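Long-range contacts in extracellular solute-binding protein, family 3 (Methylophaga aminisulfidivorans MP, PDB 5SV6), which is of unknown function but has a periplasmic binding protein-like architecture and probably acts in the methanol dehydrogenase system: residues G127-Y132 with M232-E237; H213-E218 with Q249-S254; M78-E83 with Q262-E267. All coordinates share one frame; numbering follows the deposited sequence.

Contact 1 (G127-Y132 with M232-E237)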
ATOM      1  N   GLY A 127      -7.360   3.380   2.359  1.00  9.59           N
ATOM      2  CA  GLY A 127      -7.510   4.094   1.106  1.00 10.42           C
ATOM      3  C   GLY A 127      -6.304   4.927   0.738  1.00  8.78           C
ATOM      4  O   GLY A 127      -5.408   5.141   1.557  1.00  9.08           O
ATOM      5  N   TYR A 128      -6.282   5.367  -0.516  1.00  8.71           N
ATOM      6  CA  TYR A 128      -5.334   6.368  -0.980  1.00  8.90           C
ATOM      7  C   TYR A 128      -5.694   7.662  -0.269  1.00  8.99           C
ATOM      8  O   TYR A 128      -6.854   7.878   0.059  1.00  8.67           O
ATOM      9  CB  TYR A 128      -5.428   6.520  -2.510  1.00  9.61           C
ATOM     10  CG  TYR A 128      -4.742   5.377  -3.208  1.00  9.49           C
ATOM     11  CD1 TYR A 128      -5.374   4.152  -3.356  1.00 11.57           C
ATOM     12  CD2 TYR A 128      -3.437   5.505  -3.669  1.00 11.74           C
ATOM     13  CE1 TYR A 128      -4.730   3.085  -3.950  1.00 11.49           C
ATOM     14  CE2 TYR A 128      -2.789   4.451  -4.269  1.00 10.99           C
ATOM     15  CZ  TYR A 128      -3.437   3.242  -4.403  1.00 13.81           C
ATOM     16  OH  TYR A 128      -2.790   2.183  -5.000  1.00 13.80           O
ATOM     17  N   ALA A 129      -4.697   8.504  -0.012  1.00  8.61           N
ATOM     18  CA  ALA A 129      -4.911   9.721   0.771  1.00  9.56           C
ATOM     19  C   ALA A 129      -4.108  10.903   0.242  1.00  8.62           C
ATOM     20  O   ALA A 129      -2.982  10.734  -0.220  1.00  8.53           O
ATOM     21  CB  ALA A 129      -4.558   9.479   2.247  1.00  8.38           C
ATOM     22  N   PHE A 130      -4.700  12.093   0.327  1.00  7.89           N
ATOM     23  CA  PHE A 130      -4.000  13.347   0.061  1.00  7.95           C
ATOM     24  C   PHE A 130      -3.124  13.703   1.243  1.00  9.59           C
ATOM     25  O   PHE A 130      -3.567  13.655   2.391  1.00 10.75           O
ATOM     26  CB  PHE A 130      -5.001  14.474  -0.178  1.00  8.73           C
ATOM     27  CG  PHE A 130      -5.893  14.233  -1.349  1.00 10.70           C
ATOM     28  CD1 PHE A 130      -5.456  14.525  -2.637  1.00 10.07           C
ATOM     29  CD2 PHE A 130      -7.157  13.694  -1.172  1.00 11.03           C
ATOM     30  CE1 PHE A 130      -6.266  14.281  -3.726  1.00 10.27           C
ATOM     31  CE2 PHE A 130      -7.979  13.458  -2.253  1.00 11.81           C
ATOM     32  CZ  PHE A 130      -7.538  13.757  -3.531  1.00 11.11           C
ATOM     33  N   ILE A 131      -1.876  14.048   0.960  1.00  8.62           N
ATOM     34  CA  ILE A 131      -0.916  14.368   1.997  1.00  9.04           C
ATOM     35  C   ILE A 131      -0.284  15.721   1.680  1.00  8.89           C
ATOM     36  O   ILE A 131       0.356  15.876   0.643  1.00 10.07           O
ATOM     37  CB  ILE A 131       0.157  13.269   2.093  1.00  8.46           C
ATOM     38  CG1 ILE A 131      -0.483  11.962   2.588  1.00  7.64           C
ATOM     39  CG2 ILE A 131       1.299  13.710   3.013  1.00 10.44           C
ATOM     40  CD1 ILE A 131       0.363  10.704   2.363  1.00 10.53           C
ATOM     41  N   TYR A 132      -0.471  16.694   2.571  1.00  7.74           N
ATOM     42  CA  TYR A 132      -0.044  18.065   2.324  1.00  9.56           C
ATOM     43  C   TYR A 132       0.285  18.788   3.636  1.00 12.05           C
ATOM     44  O   TYR A 132      -0.066  18.299   4.712  1.00 14.14           O
ATOM     45  CB  TYR A 132      -1.117  18.819   1.515  1.00 10.93           C
ATOM     46  CG  TYR A 132      -2.507  18.781   2.101  1.00 12.84           C
ATOM     47  CD1 TYR A 132      -3.370  17.739   1.815  1.00 13.88           C
ATOM     48  CD2 TYR A 132      -2.965  19.806   2.923  1.00 14.60           C
ATOM     49  CE1 TYR A 132      -4.652  17.701   2.350  1.00 14.86           C
ATOM     50  CE2 TYR A 132      -4.238  19.781   3.461  1.00 15.35           C
ATOM     51  CZ  TYR A 132      -5.078  18.729   3.169  1.00 19.69           C
ATOM     52  OH  TYR A 132      -6.352  18.700   3.697  1.00 21.82           O
HETATM   53  N   MSE A 232      -3.130  14.128   6.469  1.00 13.66           N
HETATM   54  CA  MSE A 232      -3.394  12.981   5.609  1.00 11.40           C
HETATM   55  C   MSE A 232      -4.906  12.758   5.521  1.00 14.35           C
HETATM   56  O   MSE A 232      -5.543  12.312   6.478  1.00 14.39           O
HETATM   57  CB  MSE A 232      -2.679  11.729   6.133  1.00 11.75           C
HETATM   58  CG  MSE A 232      -2.814  10.520   5.202  1.00 13.38           C
HETATM   59 SE   MSE A 232      -1.745   8.963   5.750  1.00 27.60          SE
HETATM   60  CE  MSE A 232      -2.460   8.739   7.541  1.00 13.79           C
ATOM     61  N   VAL A 233      -5.482  13.098   4.377  1.00 10.91           N
ATOM     62  CA  VAL A 233      -6.919  13.042   4.196  1.00 11.21           C
ATOM     63  C   VAL A 233      -7.267  11.888   3.272  1.00 11.00           C
ATOM     64  O   VAL A 233      -6.906  11.908   2.097  1.00  9.36           O
ATOM     65  CB  VAL A 233      -7.449  14.365   3.592  1.00 11.41           C
ATOM     66  CG1 VAL A 233      -8.952  14.286   3.356  1.00  9.86           C
ATOM     67  CG2 VAL A 233      -7.104  15.543   4.507  1.00 10.82           C
ATOM     68  N   VAL A 234      -7.952  10.879   3.806  1.00 11.66           N
ATOM     69  CA  VAL A 234      -8.288   9.695   3.022  1.00 11.56           C
ATOM     70  C   VAL A 234      -9.350   9.995   1.964  1.00 11.87           C
ATOM     71  O   VAL A 234     -10.365  10.644   2.258  1.00 11.43           O
ATOM     72  CB  VAL A 234      -8.787   8.547   3.927  1.00 12.64           C
ATOM     73  CG1 VAL A 234      -9.123   7.341   3.093  1.00 13.40           C
ATOM     74  CG2 VAL A 234      -7.734   8.201   4.988  1.00 11.74           C
ATOM     75  N   SER A 235      -9.119   9.531   0.737  1.00  9.65           N
ATOM     76  CA  SER A 235     -10.057   9.784  -0.360  1.00 11.17           C
ATOM     77  C   SER A 235     -11.408   9.120  -0.131  1.00 12.59           C
ATOM     78  O   SER A 235     -11.527   8.199   0.674  1.00 10.11           O
ATOM     79  CB  SER A 235      -9.499   9.279  -1.694  1.00 11.68           C
ATOM     80  OG  SER A 235      -8.688  10.252  -2.316  1.00 12.41           O
ATOM     81  N   GLU A 236     -12.416   9.603  -0.853  1.00 11.38           N
ATOM     82  CA  GLU A 236     -13.730   8.973  -0.884  1.00 15.34           C
ATOM     83  C   GLU A 236     -13.601   7.592  -1.532  1.00 16.26           C
ATOM     84  O   GLU A 236     -12.693   7.368  -2.338  1.00 15.34           O
ATOM     85  CB  GLU A 236     -14.729   9.868  -1.643  1.00 15.95           C
ATOM     86  CG  GLU A 236     -15.133  11.123  -0.849  1.00 20.50           C
ATOM     87  CD  GLU A 236     -15.772  12.225  -1.706  1.00 21.11           C
ATOM     88  OE1 GLU A 236     -16.037  12.001  -2.906  1.00 21.24           O
ATOM     89  OE2 GLU A 236     -15.997  13.330  -1.168  1.00 23.58           O
ATOM     90  N   GLU A 237     -14.499   6.671  -1.188  1.00 16.17           N
ATOM     91  CA  GLU A 237     -14.408   5.291  -1.695  1.00 14.96           C
ATOM     92  C   GLU A 237     -14.370   5.215  -3.219  1.00 15.68           C
ATOM     93  O   GLU A 237     -13.538   4.511  -3.800  1.00 12.74           O
ATOM     94  CB  GLU A 237     -15.549   4.415  -1.153  1.00 15.49           C
ATOM     95  CG  GLU A 237     -15.465   2.949  -1.610  1.00 15.55           C
ATOM     96  CD  GLU A 237     -16.316   2.007  -0.773  1.00 18.11           C
ATOM     97  OE1 GLU A 237     -17.343   2.453  -0.222  1.00 19.90           O
ATOM     98  OE2 GLU A 237     -15.952   0.816  -0.660  1.00 19.38           O
TER
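The rings of F130 and Y132 lie beside the 232-235 backbone, and each is met obliquely: F130 by V233 O and S235 OG, Y132 by V233 CG2. The hydroxyl S235 OG lies 3.3 Å from F130 CE2, while V233 CG2 reaches the phenol of Y132, 3.3 Å from OH. Y132 has CG set between its backbone N and carbonyl carbon (chi1 53°), which brings the phenol alongside V233, the two side chains crossing at a slant. W143 meets the F130 ring edge-to-face, and S235 OG is hydrogen-bonded to H213 NE2, so a small hydroxyl fits this buried aromatic corner without being left unsatisfied.

Alongside the rings the backbones form an antiparallel pair. F130 and V233 are a hydrogen-bonded pair: F130 N to V233 O and V233 N to F130 O are both 2.8 Å. The ladder continues past the strand's end, where S235 N gives a nearly straight bond of 2.9 Å to Y128 O (173° at the hydrogen).

A129, I131, M232 and V234 occupy the other face. M232, a selenomethionine here, lays CG 3.6 Å from A129 CB and 3.8 Å from I131 CG1; alanine is small enough to let this long chain lie close.

Strand 118-133 has strand 230-234 as one neighbour and strand 211-215 as another, while A219 and V223 of helix 216-224 pack against I131 on the aliphatic face.

Contact 2 (H213-E218 with Q249-S254)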
ATOM      1  N   HIS A 213      -0.454  11.914  -3.231  1.00  8.60           N
ATOM      2  CA  HIS A 213      -1.646  11.086  -3.118  1.00  8.36           C
ATOM      3  C   HIS A 213      -1.128   9.663  -3.143  1.00  9.37           C
ATOM      4  O   HIS A 213      -0.643   9.190  -4.175  1.00  8.92           O
ATOM      5  CB  HIS A 213      -2.626  11.368  -4.259  1.00  7.77           C
ATOM      6  CG  HIS A 213      -3.953  10.694  -4.098  1.00  9.05           C
ATOM      7  ND1 HIS A 213      -4.307   9.567  -4.806  1.00  9.76           N
ATOM      8  CD2 HIS A 213      -5.014  10.993  -3.312  1.00  9.74           C
ATOM      9  CE1 HIS A 213      -5.534   9.206  -4.474  1.00 10.25           C
ATOM     10  NE2 HIS A 213      -5.983  10.049  -3.561  1.00  9.96           N
ATOM     11  N   ILE A 214      -1.199   9.007  -1.987  1.00  8.76           N
ATOM     12  CA  ILE A 214      -0.453   7.776  -1.724  1.00 10.76           C
ATOM     13  C   ILE A 214      -1.356   6.802  -0.995  1.00  8.86           C
ATOM     14  O   ILE A 214      -2.172   7.216  -0.177  1.00  8.22           O
ATOM     15  CB  ILE A 214       0.758   8.046  -0.768  1.00  9.79           C
ATOM     16  CG1 ILE A 214       1.626   9.186  -1.282  1.00 13.95           C
ATOM     17  CG2 ILE A 214       1.618   6.794  -0.566  1.00 12.77           C
ATOM     18  CD1 ILE A 214       2.161   8.908  -2.664  1.00 13.01           C
ATOM     19  N   TRP A 215      -1.199   5.512  -1.280  1.00  9.09           N
ATOM     20  CA  TRP A 215      -1.867   4.459  -0.518  1.00  9.54           C
ATOM     21  C   TRP A 215      -1.485   4.616   0.957  1.00  9.13           C
ATOM     22  O   TRP A 215      -0.313   4.551   1.310  1.00 10.22           O
ATOM     23  CB  TRP A 215      -1.439   3.081  -1.060  1.00 10.23           C
ATOM     24  CG  TRP A 215      -1.930   1.873  -0.312  1.00 10.31           C
ATOM     25  CD1 TRP A 215      -1.158   0.907   0.279  1.00 10.73           C
ATOM     26  CD2 TRP A 215      -3.292   1.465  -0.122  1.00 11.11           C
ATOM     27  NE1 TRP A 215      -1.955  -0.068   0.826  1.00 10.72           N
ATOM     28  CE2 TRP A 215      -3.269   0.255   0.606  1.00 10.53           C
ATOM     29  CE3 TRP A 215      -4.526   2.006  -0.487  1.00  9.41           C
ATOM     30  CZ2 TRP A 215      -4.433  -0.411   0.987  1.00 10.01           C
ATOM     31  CZ3 TRP A 215      -5.680   1.339  -0.117  1.00  9.92           C
ATOM     32  CH2 TRP A 215      -5.627   0.142   0.611  1.00 10.11           C
ATOM     33  N   ALA A 216      -2.477   4.841   1.812  1.00  7.93           N
ATOM     34  CA  ALA A 216      -2.197   5.254   3.192  1.00  8.79           C
ATOM     35  C   ALA A 216      -1.308   4.302   4.015  1.00  8.60           C
ATOM     36  O   ALA A 216      -0.426   4.762   4.729  1.00  8.66           O
ATOM     37  CB  ALA A 216      -3.488   5.619   3.943  1.00  9.47           C
ATOM     38  N   PRO A 217      -1.521   2.978   3.911  1.00  9.98           N
ATOM     39  CA  PRO A 217      -0.612   2.101   4.665  1.00  8.97           C
ATOM     40  C   PRO A 217       0.879   2.272   4.316  1.00 10.94           C
ATOM     41  O   PRO A 217       1.731   2.048   5.184  1.00 11.03           O
ATOM     42  CB  PRO A 217      -1.113   0.696   4.301  1.00  7.63           C
ATOM     43  CG  PRO A 217      -2.579   0.897   4.087  1.00 10.22           C
ATOM     44  CD  PRO A 217      -2.674   2.231   3.371  1.00  9.98           C
ATOM     45  N   GLU A 218       1.176   2.669   3.082  1.00 10.42           N
ATOM     46  CA  GLU A 218       2.553   2.917   2.631  1.00 12.60           C
ATOM     47  C   GLU A 218       3.143   4.186   3.224  1.00 10.76           C
ATOM     48  O   GLU A 218       4.356   4.302   3.373  1.00 12.59           O
ATOM     49  CB  GLU A 218       2.576   3.102   1.115  1.00 13.77           C
ATOM     50  CG  GLU A 218       3.102   1.951   0.362  1.00 19.53           C
ATOM     51  CD  GLU A 218       2.700   1.993  -1.092  1.00 18.42           C
ATOM     52  OE1 GLU A 218       2.656   3.104  -1.683  1.00 23.48           O
ATOM     53  OE2 GLU A 218       2.406   0.910  -1.631  1.00 21.74           O
ATOM     54  N   GLN A 249     -10.964   4.276  -4.608  1.00 12.61           N
ATOM     55  CA  GLN A 249      -9.785   4.778  -3.890  1.00 10.42           C
ATOM     56  C   GLN A 249      -9.566   4.039  -2.574  1.00 10.96           C
ATOM     57  O   GLN A 249      -8.552   4.251  -1.906  1.00  9.85           O
ATOM     58  CB  GLN A 249      -9.951   6.262  -3.570  1.00 11.07           C
ATOM     59  CG  GLN A 249     -10.505   7.086  -4.706  1.00 16.37           C
ATOM     60  CD  GLN A 249      -9.446   7.498  -5.692  1.00 15.87           C
ATOM     61  OE1 GLN A 249      -8.438   8.091  -5.316  1.00 15.93           O
ATOM     62  NE2 GLN A 249      -9.673   7.196  -6.972  1.00 15.25           N
ATOM     63  N   GLN A 250     -10.531   3.203  -2.195  1.00  9.91           N
ATOM     64  CA  GLN A 250     -10.474   2.450  -0.941  1.00 10.34           C
ATOM     65  C   GLN A 250     -10.542   0.955  -1.236  1.00 11.37           C
ATOM     66  O   GLN A 250     -11.358   0.522  -2.041  1.00  9.47           O
ATOM     67  CB  GLN A 250     -11.633   2.848  -0.016  1.00 10.96           C
ATOM     68  CG  GLN A 250     -11.573   4.279   0.486  1.00  9.70           C
ATOM     69  CD  GLN A 250     -12.751   4.641   1.384  1.00 14.70           C
ATOM     70  OE1 GLN A 250     -13.462   3.766   1.885  1.00 12.02           O
ATOM     71  NE2 GLN A 250     -12.938   5.932   1.616  1.00 12.06           N
ATOM     72  N   PHE A 251      -9.689   0.168  -0.582  1.00  9.24           N
ATOM     73  CA  PHE A 251      -9.563  -1.255  -0.911  1.00  9.99           C
ATOM     74  C   PHE A 251      -9.481  -2.143   0.329  1.00  8.84           C
ATOM     75  O   PHE A 251      -8.705  -1.866   1.250  1.00  8.37           O
ATOM     76  CB  PHE A 251      -8.316  -1.490  -1.777  1.00  9.31           C
ATOM     77  CG  PHE A 251      -8.374  -0.800  -3.119  1.00 11.37           C
ATOM     78  CD1 PHE A 251      -8.792  -1.494  -4.250  1.00 11.30           C
ATOM     79  CD2 PHE A 251      -8.039   0.541  -3.240  1.00 10.33           C
ATOM     80  CE1 PHE A 251      -8.876  -0.858  -5.480  1.00 11.35           C
ATOM     81  CE2 PHE A 251      -8.117   1.189  -4.472  1.00 10.83           C
ATOM     82  CZ  PHE A 251      -8.534   0.486  -5.595  1.00 10.99           C
ATOM     83  N   GLU A 252     -10.263  -3.221   0.332  1.00  9.67           N
ATOM     84  CA  GLU A 252     -10.163  -4.234   1.376  1.00 11.12           C
ATOM     85  C   GLU A 252      -8.908  -5.067   1.131  1.00  9.53           C
ATOM     86  O   GLU A 252      -8.602  -5.424  -0.010  1.00  8.96           O
ATOM     87  CB  GLU A 252     -11.402  -5.135   1.395  1.00 11.57           C
ATOM     88  CG  GLU A 252     -12.668  -4.429   1.879  1.00 14.12           C
ATOM     89  CD  GLU A 252     -13.891  -5.329   1.824  1.00 21.93           C
ATOM     90  OE1 GLU A 252     -13.857  -6.355   1.110  1.00 22.74           O
ATOM     91  OE2 GLU A 252     -14.879  -5.025   2.514  1.00 26.45           O
ATOM     92  N   GLN A 253      -8.183  -5.376   2.199  1.00  7.11           N
ATOM     93  CA  GLN A 253      -6.956  -6.163   2.076  1.00  9.07           C
ATOM     94  C   GLN A 253      -7.095  -7.555   2.698  1.00  8.82           C
ATOM     95  O   GLN A 253      -7.657  -7.701   3.781  1.00  8.48           O
ATOM     96  CB  GLN A 253      -5.786  -5.412   2.713  1.00  8.91           C
ATOM     97  CG  GLN A 253      -5.544  -4.042   2.084  1.00  9.37           C
ATOM     98  CD  GLN A 253      -5.111  -4.153   0.638  1.00 11.48           C
ATOM     99  OE1 GLN A 253      -4.030  -4.662   0.347  1.00 10.01           O
ATOM    100  NE2 GLN A 253      -5.969  -3.703  -0.280  1.00 10.19           N
ATOM    101  N   SER A 254      -6.552  -8.564   2.022  1.00  7.03           N
ATOM    102  CA  SER A 254      -6.663  -9.955   2.469  1.00  7.28           C
ATOM    103  C   SER A 254      -5.332 -10.689   2.409  1.00  8.53           C
ATOM    104  O   SER A 254      -4.415 -10.274   1.703  1.00  7.75           O
ATOM    105  CB  SER A 254      -7.644 -10.722   1.581  1.00  8.18           C
ATOM    106  OG  SER A 254      -8.953 -10.182   1.631  1.00 10.10           O
TER
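H213 presents the edge of its imidazole to Q249, where CE1 meets OE1 at 3.2 Å. The ring's ND1 is hydrogen-bonded to S162 OG, and Q249 OE1 accepts a bond from W143 NE1. Q249 bends at chi2 (-83°) to bring its amide there, while its NE2 is tied to V247 O.

Two residues on, W215 reaches across to strand 247-257. Strands 211-215 and 247-257 both run antiparallel to 118-133. As in other periplasmic binding proteins of this type, the long strands 118-133 and 247-257 probably link the two lobes. The large indole suits this span: CH2 lies 3.9 Å from F251 CB, F251 O sits in the ring plane at its edge, and CZ2 packs 3.8 Å from CD of Q253, whose NE2 is bonded to D111 OD1. With an alanine here, a gap would probably open beside F251 CB, and Q253 CD would lose the packing against CZ2, its amide then relying more on the bond to D111.

Further along, the rigid ring of P217 sets CD 3.4 Å above one face of the indole, toward its rim.

Contact 3 (M78-E83 with Q262-E267)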
HETATM    1  N   MSE A  78      -2.025 -19.735  14.626  1.00 14.00           N
HETATM    2  CA  MSE A  78      -2.247 -21.021  13.987  1.00 15.17           C
HETATM    3  C   MSE A  78      -1.392 -22.115  14.608  1.00 17.80           C
HETATM    4  O   MSE A  78      -1.417 -23.257  14.148  1.00 18.74           O
HETATM    5  CB  MSE A  78      -1.933 -20.928  12.485  1.00 15.60           C
HETATM    6  CG  MSE A  78      -2.791 -19.925  11.750  1.00 14.55           C
HETATM    7 SE   MSE A  78      -2.197 -19.670   9.909  1.00 27.46          SE
HETATM    8  CE  MSE A  78      -2.863 -21.366   9.194  1.00 16.76           C
ATOM      9  N   ASP A  79      -0.630 -21.760  15.639  1.00 18.93           N
ATOM     10  CA  ASP A  79       0.326 -22.685  16.254  1.00 19.78           C
ATOM     11  C   ASP A  79       1.334 -23.255  15.256  1.00 19.86           C
ATOM     12  O   ASP A  79       1.660 -24.448  15.285  1.00 19.64           O
ATOM     13  CB  ASP A  79      -0.408 -23.810  16.985  1.00 21.92           C
ATOM     14  CG  ASP A  79      -1.239 -23.295  18.145  1.00 25.38           C
ATOM     15  OD1 ASP A  79      -0.712 -22.498  18.950  1.00 28.48           O
ATOM     16  OD2 ASP A  79      -2.424 -23.670  18.242  1.00 33.48           O
ATOM     17  N   ARG A  80       1.844 -22.405  14.378  1.00 17.32           N
ATOM     18  CA  ARG A  80       2.858 -22.846  13.433  1.00 18.10           C
ATOM     19  C   ARG A  80       4.162 -22.083  13.618  1.00 20.92           C
ATOM     20  O   ARG A  80       4.170 -20.954  14.108  1.00 19.12           O
ATOM     21  CB  ARG A  80       2.361 -22.660  12.002  1.00 19.75           C
ATOM     22  CG  ARG A  80       1.173 -23.529  11.637  1.00 19.56           C
ATOM     23  CD  ARG A  80       0.697 -23.151  10.258  1.00 20.43           C
ATOM     24  NE  ARG A  80      -0.383 -23.994   9.765  1.00 20.20           N
ATOM     25  CZ  ARG A  80      -0.332 -24.660   8.621  1.00 18.86           C
ATOM     26  NH1 ARG A  80       0.754 -24.591   7.860  1.00 21.23           N
ATOM     27  NH2 ARG A  80      -1.362 -25.392   8.240  1.00 19.58           N
ATOM     28  N   GLU A  81       5.262 -22.697  13.208  1.00 17.44           N
ATOM     29  CA  GLU A  81       6.527 -21.991  13.179  1.00 20.46           C
ATOM     30  C   GLU A  81       6.600 -21.134  11.918  1.00 21.11           C
ATOM     31  O   GLU A  81       6.408 -21.630  10.811  1.00 19.81           O
ATOM     32  CB  GLU A  81       7.701 -22.963  13.216  1.00 22.18           C
ATOM     33  CG  GLU A  81       9.022 -22.280  12.931  1.00 28.92           C
ATOM     34  CD  GLU A  81      10.211 -23.147  13.267  1.00 33.20           C
ATOM     35  OE1 GLU A  81      10.116 -24.380  13.085  1.00 31.25           O
ATOM     36  OE2 GLU A  81      11.233 -22.583  13.725  1.00 35.65           O
ATOM     37  N   LEU A  82       6.878 -19.849  12.098  1.00 17.52           N
ATOM     38  CA  LEU A  82       6.963 -18.921  10.982  1.00 17.65           C
ATOM     39  C   LEU A  82       8.265 -19.089  10.207  1.00 19.02           C
ATOM     40  O   LEU A  82       9.359 -19.078  10.779  1.00 14.40           O
ATOM     41  CB  LEU A  82       6.795 -17.483  11.485  1.00 17.12           C
ATOM     42  CG  LEU A  82       7.052 -16.336  10.512  1.00 16.14           C
ATOM     43  CD1 LEU A  82       6.145 -16.415   9.284  1.00 15.97           C
ATOM     44  CD2 LEU A  82       6.889 -15.012  11.233  1.00 17.35           C
ATOM     45  N   GLU A  83       8.133 -19.285   8.901  1.00 15.45           N
ATOM     46  CA  GLU A  83       9.278 -19.366   8.010  1.00 16.73           C
ATOM     47  C   GLU A  83       9.085 -18.341   6.890  1.00 16.96           C
ATOM     48  O   GLU A  83       8.191 -18.489   6.056  1.00 16.54           O
ATOM     49  CB  GLU A  83       9.380 -20.784   7.421  1.00 16.43           C
ATOM     50  CG  GLU A  83      10.463 -20.970   6.374  1.00 22.45           C
ATOM     51  CD  GLU A  83      10.506 -22.387   5.812  1.00 26.97           C
ATOM     52  OE1 GLU A  83       9.968 -23.314   6.460  1.00 26.48           O
ATOM     53  OE2 GLU A  83      11.068 -22.570   4.711  1.00 29.49           O
ATOM     54  N   GLN A 262      -7.410 -24.604  -0.226  1.00 14.26           N
ATOM     55  CA  GLN A 262      -8.617 -24.230   0.480  1.00 14.14           C
ATOM     56  C   GLN A 262      -8.573 -24.576   1.970  1.00 13.51           C
ATOM     57  O   GLN A 262      -9.141 -23.851   2.790  1.00 14.00           O
ATOM     58  CB  GLN A 262      -9.845 -24.843  -0.213  1.00 17.16           C
ATOM     59  CG  GLN A 262     -10.137 -24.203  -1.582  1.00 17.06           C
ATOM     60  CD  GLN A 262     -10.642 -22.767  -1.460  1.00 18.37           C
ATOM     61  OE1 GLN A 262     -11.492 -22.468  -0.618  1.00 16.61           O
ATOM     62  NE2 GLN A 262     -10.108 -21.872  -2.291  1.00 17.23           N
ATOM     63  N   GLU A 263      -7.907 -25.665   2.335  1.00 12.82           N
ATOM     64  CA  GLU A 263      -7.881 -26.029   3.750  1.00 15.10           C
ATOM     65  C   GLU A 263      -7.049 -25.015   4.534  1.00 13.09           C
ATOM     66  O   GLU A 263      -7.444 -24.581   5.613  1.00 11.89           O
ATOM     67  CB  GLU A 263      -7.361 -27.456   3.961  1.00 17.06           C
ATOM     68  CG  GLU A 263      -8.358 -28.537   3.580  1.00 17.10           C
ATOM     69  CD  GLU A 263      -9.617 -28.522   4.440  1.00 21.34           C
ATOM     70  OE1 GLU A 263      -9.514 -28.286   5.661  1.00 19.88           O
ATOM     71  OE2 GLU A 263     -10.711 -28.755   3.888  1.00 21.12           O
ATOM     72  N   LEU A 264      -5.903 -24.646   3.974  1.00 12.06           N
ATOM     73  CA  LEU A 264      -5.069 -23.588   4.530  1.00 12.53           C
ATOM     74  C   LEU A 264      -5.856 -22.284   4.673  1.00  9.83           C
ATOM     75  O   LEU A 264      -5.773 -21.616   5.697  1.00  9.63           O
ATOM     76  CB  LEU A 264      -3.846 -23.357   3.643  1.00 12.04           C
ATOM     77  CG  LEU A 264      -2.889 -22.226   4.034  1.00 10.08           C
ATOM     78  CD1 LEU A 264      -2.313 -22.502   5.410  1.00 12.56           C
ATOM     79  CD2 LEU A 264      -1.773 -22.100   3.013  1.00 11.35           C
ATOM     80  N   LEU A 265      -6.604 -21.924   3.634  1.00 10.27           N
ATOM     81  CA  LEU A 265      -7.439 -20.724   3.661  1.00  9.90           C
ATOM     82  C   LEU A 265      -8.432 -20.725   4.827  1.00 10.19           C
ATOM     83  O   LEU A 265      -8.648 -19.697   5.474  1.00  9.12           O
ATOM     84  CB  LEU A 265      -8.197 -20.567   2.344  1.00  9.64           C
ATOM     85  CG  LEU A 265      -9.096 -19.329   2.207  1.00 12.41           C
ATOM     86  CD1 LEU A 265      -8.274 -18.069   2.178  1.00 13.37           C
ATOM     87  CD2 LEU A 265      -9.978 -19.409   0.960  1.00 13.35           C
ATOM     88  N   LYS A 266      -9.052 -21.873   5.085  1.00  9.08           N
ATOM     89  CA  LYS A 266      -9.973 -21.976   6.212  1.00  9.90           C
ATOM     90  C   LYS A 266      -9.264 -21.744   7.559  1.00 11.27           C
ATOM     91  O   LYS A 266      -9.795 -21.056   8.425  1.00 10.71           O
ATOM     92  CB  LYS A 266     -10.746 -23.314   6.186  1.00 10.85           C
ATOM     93  CG  LYS A 266     -11.717 -23.401   5.009  1.00 14.42           C
ATOM     94  CD  LYS A 266     -12.674 -24.593   5.106  1.00 21.77           C
ATOM     95  CE  LYS A 266     -11.924 -25.912   5.188  1.00 20.85           C
ATOM     96  NZ  LYS A 266     -12.852 -27.100   5.270  1.00 24.18           N
ATOM     97  N   GLU A 267      -8.067 -22.300   7.730  1.00 10.73           N
ATOM     98  CA  GLU A 267      -7.312 -22.094   8.969  1.00 12.39           C
ATOM     99  C   GLU A 267      -6.917 -20.625   9.133  1.00 12.81           C
ATOM    100  O   GLU A 267      -6.913 -20.078  10.236  1.00  9.67           O
ATOM    101  CB  GLU A 267      -6.053 -22.970   9.002  1.00 14.82           C
ATOM    102  CG  GLU A 267      -6.322 -24.454   9.207  1.00 19.08           C
ATOM    103  CD  GLU A 267      -5.051 -25.254   9.463  1.00 24.98           C
ATOM    104  OE1 GLU A 267      -4.064 -24.689   9.995  1.00 25.12           O
ATOM    105  OE2 GLU A 267      -5.044 -26.456   9.129  1.00 29.94           O
TER
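M78 and R80 reach from the end of one helix to the flank of another, helix 262-274, where L264 and E267 receive them. The link between helix 66-77 and strand 82-87 belongs to a beta-alpha-beta unit, since strands 47-52 and 82-87 run parallel as neighbours. D79 closes the helix with positive phi in a Schellman motif, a sharp turn that leaves M78 and R80 both directed at helix 262-274.

The polar part is a salt bridge at the surface. R80 NH2 donates to E267 OE1 over 3.3 Å, with 158° at the hydrogen, so the bond is long but fairly straight. The oxygen lies near the guanidinium plane, yet it is approached from above the carboxylate plane; the guanidinium and carboxylate planes are 60° apart, so they share one bond rather than a paired, side-on match. Arginine suits the place because its chain, extended from CG to NE, spans the gap and still has NH1 for the backbone oxygen of T46, which would tend to fix the group. On the same helix K266 NZ pairs with E263 OE2 at 3.0 Å, one turn back.

The apolar part is carried by M78, a selenomethionine here. Its bend at chi3 (74°) lays CE 3.6 Å from E267 CB, the aliphatic root of the charged side chain, and 4.0 Å from L264 CD1. A long flexible chain suits this partly exposed place, for M78 also touches L47, I268 and A271.

L264 CD1 serves both kinds of contact: besides meeting M78 CE, it rests over one face of the R80 guanidinium, toward its rim and 4.2 Å from NH2.

In the fold
Contacts 1 and 2 are buried and share an element: strand 118-133, which supplies one side of contact 1, lies beside both strands of contact 2. Their centres are about 9 Å apart and they touch, with E237 O probably hydrogen-bonded to Q249 N. Contact 1 is held chiefly by a backbone ladder, contact 2 by side chains reaching between strands that are not paired there. Contact 3 is a surface contact about 34 Å, centre to centre, from contact 1, and uses a charged pair and a flexible selenomethionine in place of sheet bonding. Helix 262-274 follows strand 247-257 in the chain, so contacts 2 and 3 are joined in sequence though they do not touch.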